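Putrescine aminotransferase (Halomonas elongata DSM 2581, PDB 6GWI) probably catalyses the pyridoxal-5'-phosphate-dependent transfer of amino groups from putrescine and related amines to carbonyl acceptors. Local coordinates at residues L125-R130 with V297-R302; G266-S271 with E335-E340. All coordinates share one frame; numbering follows the deposited sequence.

Contact 1: residues L125-R130 with V297-R302; sequences LRMVRR and VLVGDR
Met-127, on helix 117-134, reaches across to Val-297 and Val-299 on strand 295-300. This is helix-on-sheet packing in the large domain of a fold type I, class-III aminotransferase, where strand 295-300 runs antiparallel to its neighbours 108-114 and 280-283. The CB of Met-127 leaves the helix toward the strand, and CG lies beside the backbone N, anti to the carbonyl carbon (chi1 -83°). Neither atom approaches the strand closely; they serve as the stalk. Beyond CG the extended chain carries SD to both valines and CE to Val-299. Met-127 SD is 4.0 Å from Val-299 CG2, and it lies 4.5 Å from Val-297 CG1, a looser contact. All three residues are buried, and the meeting is purely apolar. Phe-112 of strand 108-114 also packs on Met-127, while Val-297 also packs on Ala-120, Thr-123 and Val-124, nearer the start of the helix. Leu-16 of the second subunit packs on Val-299, so the contact lies beside the dimer interface. The start of the same helix, at Ser-118 and Asn-121, belongs to the cofactor pocket. At the tip, Met-127 CE comes 4.0 Å from Val-299 CG2, so this one valine methyl meets the last two atoms of the side chain, SD and CE.

Contact 2: residues G266-S271 with E335-E340; sequences GEWFGS and ELLEAE
Trp-268 drives the outer edge of its indole at the last turn of helix 324-339, where it meets Leu-337 and Glu-338. The six-membered ring does the touching, through the atoms farthest from the backbone. Trp-268 CH2 lies 3.8 Å from Leu-337 CB, which approaches the ring obliquely. The neighbouring Trp-268 CZ2 is 3.8 Å from Glu-338 CB, at the ring edge and near its plane. Glu-338 CA sits in that plane too, 3.9 Å from Trp-268 CZ2, so the indole points edge-first at the helix backbone and is not laid flat on it. With chi1 at -75°, the indole CG is anti to the carbonyl carbon, and the side chain swings toward the helix although its CB does not head there. The two partners then diverge. Leu-337 also packs on Leu-61 and Val-342. The side chain of Glu-338 crosses the indole at about a right angle, its carboxylate turned 75° from the ring plane; the chain is extended, with CG anti to the backbone N (chi1 -173°), and OE1 forms a salt bridge with Lys-99 of helix 91-103. Leu-103 of that helix and Val-343 of helix 342-359 also pack on Trp-268, which thus joins the loop following the cofactor-binding residues Asp-256, Val-258 and Ile-259 to three helices. Across the contact the meeting is by van der Waals packing, chiefly carbon on carbon: the glutamate offers its CB and CA to the indole while its charge is met by Lys-99. The two segments therefore meet by apolar packing, with the polar bonding directed to a third element, so the carboxylate pairs with Lys-99 while CB and CA stay against the indole edge.

In the fold
Contact 1 is wholly buried, whereas contact 2 runs from buried Leu-337 out to exposed Glu-338. They share no helix or strand: contact 1 sets a helix against the sheet, and contact 2 a loop against a helix end. Both are apolar, but flexible thioether and branched aliphatic groups meet in the first, while the second uses a rigid indole against leucine and the aliphatic base of a glutamate. Contact 1 also lies near the dimer interface; the segments of contact 2 touch no second subunit. Their centres are 23 Å apart, yet they are joined directly, because Leu-298, next to the two valines, places CD1 3.6 Å from CZ of Phe-269, the residue after Trp-268.

Contact 1: residues L125-R130 with V297-R302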
ATOM      1  N   LEU B 125      -3.713 -12.727   3.276  1.00 21.59           N
ATOM      2  CA  LEU B 125      -2.807 -13.813   3.637  1.00 24.72           C
ATOM      3  C   LEU B 125      -2.685 -13.950   5.149  1.00 23.85           C
ATOM      4  O   LEU B 125      -2.730 -15.063   5.684  1.00 18.90           O
ATOM      5  CB  LEU B 125      -1.439 -13.586   2.994  1.00 24.03           C
ATOM      6  CG  LEU B 125      -0.386 -14.684   3.163  1.00 34.90           C
ATOM      7  CD1 LEU B 125      -0.947 -16.057   2.837  1.00 24.09           C
ATOM      8  CD2 LEU B 125       0.811 -14.399   2.272  1.00 31.96           C
ATOM      9  N   ARG B 126      -2.526 -12.828   5.859  1.00 17.85           N
ATOM     10  CA  ARG B 126      -2.412 -12.897   7.312  1.00 20.68           C
ATOM     11  C   ARG B 126      -3.732 -13.311   7.946  1.00 23.45           C
ATOM     12  O   ARG B 126      -3.747 -14.066   8.924  1.00 21.63           O
ATOM     13  CB  ARG B 126      -1.942 -11.560   7.879  1.00 23.71           C
ATOM     14  CG  ARG B 126      -0.518 -11.194   7.504  1.00 21.31           C
ATOM     15  CD  ARG B 126      -0.038  -9.966   8.272  1.00 20.63           C
ATOM     16  NE  ARG B 126       0.249 -10.259   9.676  1.00 20.15           N
ATOM     17  CZ  ARG B 126       0.404  -9.333  10.620  1.00 28.85           C
ATOM     18  NH1 ARG B 126       0.288  -8.048  10.319  1.00 19.42           N
ATOM     19  NH2 ARG B 126       0.671  -9.690  11.870  1.00 17.34           N
ATOM     20  N   MET B 127      -4.855 -12.839   7.394  1.00 13.90           N
ATOM     21  CA  MET B 127      -6.153 -13.230   7.924  1.00 15.12           C
ATOM     22  C   MET B 127      -6.388 -14.725   7.748  1.00 15.29           C
ATOM     23  O   MET B 127      -6.877 -15.398   8.662  1.00 19.57           O
ATOM     24  CB  MET B 127      -7.265 -12.446   7.232  1.00 15.91           C
ATOM     25  CG  MET B 127      -7.523 -11.071   7.807  1.00 22.01           C
ATOM     26  SD  MET B 127      -8.921 -10.301   6.974  1.00 24.53           S
ATOM     27  CE  MET B 127      -9.075  -8.793   7.924  1.00 22.09           C
ATOM     28  N   VAL B 128      -6.043 -15.261   6.576  1.00 17.34           N
ATOM     29  CA  VAL B 128      -6.277 -16.675   6.299  1.00 14.98           C
ATOM     30  C   VAL B 128      -5.499 -17.544   7.278  1.00 27.48           C
ATOM     31  O   VAL B 128      -6.039 -18.486   7.869  1.00 21.31           O
ATOM     32  CB  VAL B 128      -5.910 -16.996   4.839  1.00 17.38           C
ATOM     33  CG1 VAL B 128      -5.770 -18.497   4.620  1.00 25.56           C
ATOM     34  CG2 VAL B 128      -6.961 -16.430   3.901  1.00 22.21           C
ATOM     35  N   ARG B 129      -4.221 -17.227   7.476  1.00 19.76           N
ATOM     36  CA  ARG B 129      -3.363 -18.068   8.302  1.00 20.08           C
ATOM     37  C   ARG B 129      -3.629 -17.849   9.782  1.00 20.25           C
ATOM     38  O   ARG B 129      -3.565 -18.802  10.567  1.00 23.91           O
ATOM     39  CB  ARG B 129      -1.898 -17.808   7.932  1.00 21.53           C
ATOM     40  CG  ARG B 129      -1.521 -18.508   6.610  1.00 25.44           C
ATOM     41  CD  ARG B 129      -0.190 -18.069   5.973  1.00 28.01           C
ATOM     42  NE  ARG B 129       0.157 -18.956   4.855  1.00 22.27           N
ATOM     43  CZ  ARG B 129       1.281 -18.895   4.139  1.00 24.41           C
ATOM     44  NH1 ARG B 129       2.207 -17.983   4.402  1.00 22.10           N
ATOM     45  NH2 ARG B 129       1.480 -19.761   3.153  1.00 23.42           N
ATOM     46  N   ARG B 130      -3.976 -16.623  10.172  1.00 18.84           N
ATOM     47  CA  ARG B 130      -4.425 -16.379  11.535  1.00 20.07           C
ATOM     48  C   ARG B 130      -5.715 -17.135  11.822  1.00 21.62           C
ATOM     49  O   ARG B 130      -5.877 -17.715  12.902  1.00 16.01           O
ATOM     50  CB  ARG B 130      -4.610 -14.877  11.744  1.00 20.89           C
ATOM     51  CG  ARG B 130      -5.158 -14.469  13.102  1.00 24.68           C
ATOM     52  CD  ARG B 130      -4.228 -14.818  14.267  1.00 27.20           C
ATOM     53  NE  ARG B 130      -4.721 -14.230  15.515  1.00 30.70           N
ATOM     54  CZ  ARG B 130      -4.366 -14.622  16.737  1.00 33.86           C
ATOM     55  NH1 ARG B 130      -3.501 -15.615  16.905  1.00 27.47           N
ATOM     56  NH2 ARG B 130      -4.883 -14.017  17.798  1.00 29.30           N
ATOM     57  N   VAL B 297     -10.387  -5.394   2.229  1.00 21.07           N
ATOM     58  CA  VAL B 297     -10.789  -6.791   2.171  1.00 14.36           C
ATOM     59  C   VAL B 297     -12.211  -6.863   2.702  1.00 18.13           C
ATOM     60  O   VAL B 297     -12.468  -6.476   3.850  1.00 18.99           O
ATOM     61  CB  VAL B 297      -9.859  -7.700   2.990  1.00 19.13           C
ATOM     62  CG1 VAL B 297     -10.287  -9.161   2.860  1.00 24.32           C
ATOM     63  CG2 VAL B 297      -8.414  -7.527   2.548  1.00 26.99           C
ATOM     64  N   LEU B 298     -13.136  -7.326   1.868  1.00 17.52           N
ATOM     65  CA  LEU B 298     -14.470  -7.671   2.341  1.00 15.80           C
ATOM     66  C   LEU B 298     -14.379  -9.046   2.995  1.00 18.83           C
ATOM     67  O   LEU B 298     -13.926 -10.010   2.366  1.00 18.71           O
ATOM     68  CB  LEU B 298     -15.476  -7.656   1.195  1.00 18.43           C
ATOM     69  CG  LEU B 298     -15.661  -6.293   0.516  1.00 26.29           C
ATOM     70  CD1 LEU B 298     -16.474  -6.399  -0.763  1.00 26.57           C
ATOM     71  CD2 LEU B 298     -16.315  -5.303   1.465  1.00 28.51           C
ATOM     72  N   VAL B 299     -14.809  -9.137   4.247  1.00 17.78           N
ATOM     73  CA  VAL B 299     -14.536 -10.297   5.089  1.00 25.75           C
ATOM     74  C   VAL B 299     -15.848 -11.022   5.341  1.00 24.24           C
ATOM     75  O   VAL B 299     -16.813 -10.425   5.837  1.00 23.92           O
ATOM     76  CB  VAL B 299     -13.872  -9.891   6.416  1.00 22.67           C
ATOM     77  CG1 VAL B 299     -13.560 -11.122   7.262  1.00 20.78           C
ATOM     78  CG2 VAL B 299     -12.607  -9.076   6.157  1.00 22.98           C
ATOM     79  N   GLY B 300     -15.880 -12.311   5.003  1.00 20.30           N
ATOM     80  CA  GLY B 300     -17.067 -13.103   5.230  1.00 30.22           C
ATOM     81  C   GLY B 300     -17.274 -13.416   6.698  1.00 23.93           C
ATOM     82  O   GLY B 300     -16.353 -13.370   7.516  1.00 24.01           O
ATOM     83  N   ASP B 301     -18.522 -13.766   7.024  1.00 18.73           N
ATOM     84  CA  ASP B 301     -18.900 -13.988   8.415  1.00 21.02           C
ATOM     85  C   ASP B 301     -18.065 -15.084   9.063  1.00 25.33           C
ATOM     86  O   ASP B 301     -17.753 -15.009  10.257  1.00 28.15           O
ATOM     87  CB  ASP B 301     -20.385 -14.349   8.508  1.00 23.75           C
ATOM     88  CG  ASP B 301     -21.298 -13.165   8.270  1.00 30.99           C
ATOM     89  OD1 ASP B 301     -20.850 -12.014   8.454  1.00 43.07           O
ATOM     90  OD2 ASP B 301     -22.475 -13.388   7.917  1.00 48.59           O
ATOM     91  N   ARG B 302     -17.730 -16.133   8.310  1.00 26.53           N
ATOM     92  CA  ARG B 302     -16.984 -17.245   8.895  1.00 32.66           C
ATOM     93  C   ARG B 302     -15.612 -16.797   9.384  1.00 23.05           C
ATOM     94  O   ARG B 302     -15.204 -17.130  10.503  1.00 19.89           O
ATOM     95  CB  ARG B 302     -16.895 -18.412   7.911  1.00 35.29           C
ATOM     96  CG  ARG B 302     -16.052 -19.562   8.436  1.00 47.69           C
ATOM     97  CD  ARG B 302     -16.286 -20.857   7.675  1.00 50.91           C
ATOM     98  NE  ARG B 302     -17.672 -21.292   7.864  1.00 67.33           N
ATOM     99  CZ  ARG B 302     -18.240 -22.329   7.256  1.00 58.03           C
ATOM    100  NH1 ARG B 302     -17.548 -23.074   6.406  1.00 52.05           N
ATOM    101  NH2 ARG B 302     -19.506 -22.625   7.509  1.00 49.59           N
TER

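Contact 2: residues G266-S271 with E335-E340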
ATOM      1  N   GLY B 266     -20.314  -6.357 -15.426  1.00 37.06           N
ATOM      2  CA  GLY B 266     -21.755  -6.258 -15.363  1.00 42.28           C
ATOM      3  C   GLY B 266     -22.354  -6.593 -14.019  1.00 43.48           C
ATOM      4  O   GLY B 266     -23.583  -6.668 -13.907  1.00 41.63           O
ATOM      5  N   GLU B 267     -21.526  -6.791 -12.998  1.00 35.28           N
ATOM      6  CA  GLU B 267     -21.989  -7.049 -11.647  1.00 31.13           C
ATOM      7  C   GLU B 267     -21.165  -6.191 -10.701  1.00 38.70           C
ATOM      8  O   GLU B 267     -20.086  -5.709 -11.054  1.00 30.01           O
ATOM      9  CB  GLU B 267     -21.837  -8.527 -11.264  1.00 37.15           C
ATOM     10  CG  GLU B 267     -22.288  -9.511 -12.335  1.00 47.87           C
ATOM     11  CD  GLU B 267     -23.790  -9.576 -12.484  1.00 64.88           C
ATOM     12  OE1 GLU B 267     -24.499  -9.219 -11.520  1.00 55.27           O
ATOM     13  OE2 GLU B 267     -24.263  -9.982 -13.566  1.00 64.65           O
ATOM     14  N   TRP B 268     -21.673  -6.018  -9.480  1.00 31.36           N
ATOM     15  CA  TRP B 268     -20.888  -5.335  -8.461  1.00 34.57           C
ATOM     16  C   TRP B 268     -19.631  -6.120  -8.117  1.00 31.44           C
ATOM     17  O   TRP B 268     -18.631  -5.536  -7.686  1.00 26.83           O
ATOM     18  CB  TRP B 268     -21.727  -5.108  -7.208  1.00 30.95           C
ATOM     19  CG  TRP B 268     -22.719  -4.008  -7.369  1.00 27.62           C
ATOM     20  CD1 TRP B 268     -24.052  -4.137  -7.615  1.00 31.35           C
ATOM     21  CD2 TRP B 268     -22.455  -2.603  -7.308  1.00 27.06           C
ATOM     22  NE1 TRP B 268     -24.639  -2.898  -7.705  1.00 28.60           N
ATOM     23  CE2 TRP B 268     -23.679  -1.939  -7.519  1.00 24.19           C
ATOM     24  CE3 TRP B 268     -21.303  -1.842  -7.091  1.00 32.97           C
ATOM     25  CZ2 TRP B 268     -23.783  -0.552  -7.520  1.00 29.79           C
ATOM     26  CZ3 TRP B 268     -21.409  -0.464  -7.093  1.00 37.04           C
ATOM     27  CH2 TRP B 268     -22.640   0.167  -7.307  1.00 33.07           C
ATOM     28  N   PHE B 269     -19.665  -7.438  -8.288  1.00 25.70           N
ATOM     29  CA  PHE B 269     -18.500  -8.272  -8.033  1.00 26.31           C
ATOM     30  C   PHE B 269     -18.512  -9.419  -9.030  1.00 23.80           C
ATOM     31  O   PHE B 269     -19.572  -9.970  -9.336  1.00 27.84           O
ATOM     32  CB  PHE B 269     -18.502  -8.784  -6.589  1.00 23.51           C
ATOM     33  CG  PHE B 269     -18.468  -7.684  -5.571  1.00 25.49           C
ATOM     34  CD1 PHE B 269     -17.276  -7.054  -5.251  1.00 29.33           C
ATOM     35  CD2 PHE B 269     -19.633  -7.256  -4.958  1.00 27.02           C
ATOM     36  CE1 PHE B 269     -17.244  -6.030  -4.327  1.00 30.46           C
ATOM     37  CE2 PHE B 269     -19.607  -6.232  -4.033  1.00 31.29           C
ATOM     38  CZ  PHE B 269     -18.412  -5.618  -3.716  1.00 33.14           C
ATOM     39  N   GLY B 270     -17.333  -9.758  -9.553  1.00 28.76           N
ATOM     40  CA  GLY B 270     -17.238 -10.899 -10.446  1.00 35.81           C
ATOM     41  C   GLY B 270     -17.723 -12.182  -9.802  1.00 30.57           C
ATOM     42  O   GLY B 270     -18.285 -13.048 -10.478  1.00 34.03           O
ATOM     43  N   SER B 271     -17.519 -12.316  -8.488  1.00 27.54           N
ATOM     44  CA  SER B 271     -18.047 -13.461  -7.754  1.00 32.91           C
ATOM     45  C   SER B 271     -19.534 -13.651  -8.012  1.00 32.57           C
ATOM     46  O   SER B 271     -20.022 -14.786  -8.081  1.00 33.22           O
ATOM     47  CB  SER B 271     -17.795 -13.273  -6.259  1.00 23.48           C
ATOM     48  OG  SER B 271     -16.424 -13.425  -5.953  1.00 30.76           O
ATOM     49  N   GLU B 335     -21.983   5.622  -4.596  1.00 39.64           N
ATOM     50  CA  GLU B 335     -23.327   6.192  -4.657  1.00 36.85           C
ATOM     51  C   GLU B 335     -23.697   6.584  -6.083  1.00 31.50           C
ATOM     52  O   GLU B 335     -24.848   6.417  -6.505  1.00 30.68           O
ATOM     53  CB  GLU B 335     -23.426   7.406  -3.733  1.00 65.14           C
ATOM     54  CG  GLU B 335     -23.423   7.070  -2.250  1.00 68.70           C
ATOM     55  CD  GLU B 335     -23.163   8.284  -1.372  1.00 51.97           C
ATOM     56  OE1 GLU B 335     -22.768   9.343  -1.905  1.00 53.06           O
ATOM     57  OE2 GLU B 335     -23.345   8.177  -0.141  1.00 40.71           O
ATOM     58  N   LEU B 336     -22.737   7.130  -6.834  1.00 32.20           N
ATOM     59  CA  LEU B 336     -22.995   7.514  -8.217  1.00 32.23           C
ATOM     60  C   LEU B 336     -23.161   6.285  -9.103  1.00 33.35           C
ATOM     61  O   LEU B 336     -24.097   6.211  -9.910  1.00 33.07           O
ATOM     62  CB  LEU B 336     -21.855   8.391  -8.733  1.00 34.21           C
ATOM     63  CG  LEU B 336     -21.779   9.795  -8.137  1.00 26.95           C
ATOM     64  CD1 LEU B 336     -20.466  10.455  -8.516  1.00 27.40           C
ATOM     65  CD2 LEU B 336     -22.959  10.633  -8.600  1.00 30.27           C
ATOM     66  N   LEU B 337     -22.262   5.305  -8.964  1.00 28.05           N
ATOM     67  CA  LEU B 337     -22.388   4.077  -9.739  1.00 33.86           C
ATOM     68  C   LEU B 337     -23.770   3.469  -9.562  1.00 31.93           C
ATOM     69  O   LEU B 337     -24.374   2.982 -10.525  1.00 29.30           O
ATOM     70  CB  LEU B 337     -21.322   3.066  -9.318  1.00 27.31           C
ATOM     71  CG  LEU B 337     -19.900   3.277  -9.834  1.00 36.13           C
ATOM     72  CD1 LEU B 337     -18.926   2.384  -9.077  1.00 35.88           C
ATOM     73  CD2 LEU B 337     -19.834   3.008 -11.323  1.00 21.97           C
ATOM     74  N   GLU B 338     -24.284   3.493  -8.331  1.00 32.07           N
ATOM     75  CA  GLU B 338     -25.589   2.914  -8.035  1.00 39.30           C
ATOM     76  C   GLU B 338     -26.723   3.830  -8.484  1.00 40.84           C
ATOM     77  O   GLU B 338     -27.660   3.383  -9.154  1.00 33.74           O
ATOM     78  CB  GLU B 338     -25.697   2.631  -6.534  1.00 53.50           C
ATOM     79  CG  GLU B 338     -26.948   1.872  -6.127  1.00 78.65           C
ATOM     80  CD  GLU B 338     -26.953   1.504  -4.655  1.00 82.79           C
ATOM     81  OE1 GLU B 338     -26.382   2.265  -3.846  1.00 96.09           O
ATOM     82  OE2 GLU B 338     -27.530   0.452  -4.307  1.00 82.76           O
ATOM     83  N   ALA B 339     -26.659   5.114  -8.115  1.00 39.90           N
ATOM     84  CA  ALA B 339     -27.766   6.019  -8.407  1.00 35.28           C
ATOM     85  C   ALA B 339     -27.961   6.206  -9.903  1.00 34.95           C
ATOM     86  O   ALA B 339     -29.092   6.401 -10.361  1.00 38.28           O
ATOM     87  CB  ALA B 339     -27.534   7.374  -7.738  1.00 37.39           C
ATOM     88  N   GLU B 340     -26.881   6.163 -10.676  1.00 33.86           N
ATOM     89  CA  GLU B 340     -26.955   6.332 -12.120  1.00 38.27           C
ATOM     90  C   GLU B 340     -27.062   5.004 -12.862  1.00 31.73           C
ATOM     91  O   GLU B 340     -27.007   4.994 -14.095  1.00 32.36           O
ATOM     92  CB  GLU B 340     -25.739   7.119 -12.611  1.00 45.50           C
ATOM     93  CG  GLU B 340     -25.589   8.476 -11.937  1.00 62.07           C
ATOM     94  CD  GLU B 340     -24.463   9.300 -12.523  1.00 69.51           C
ATOM     95  OE1 GLU B 340     -23.610   8.725 -13.230  1.00 71.80           O
ATOM     96  OE2 GLU B 340     -24.430  10.524 -12.274  1.00 65.98           O
TER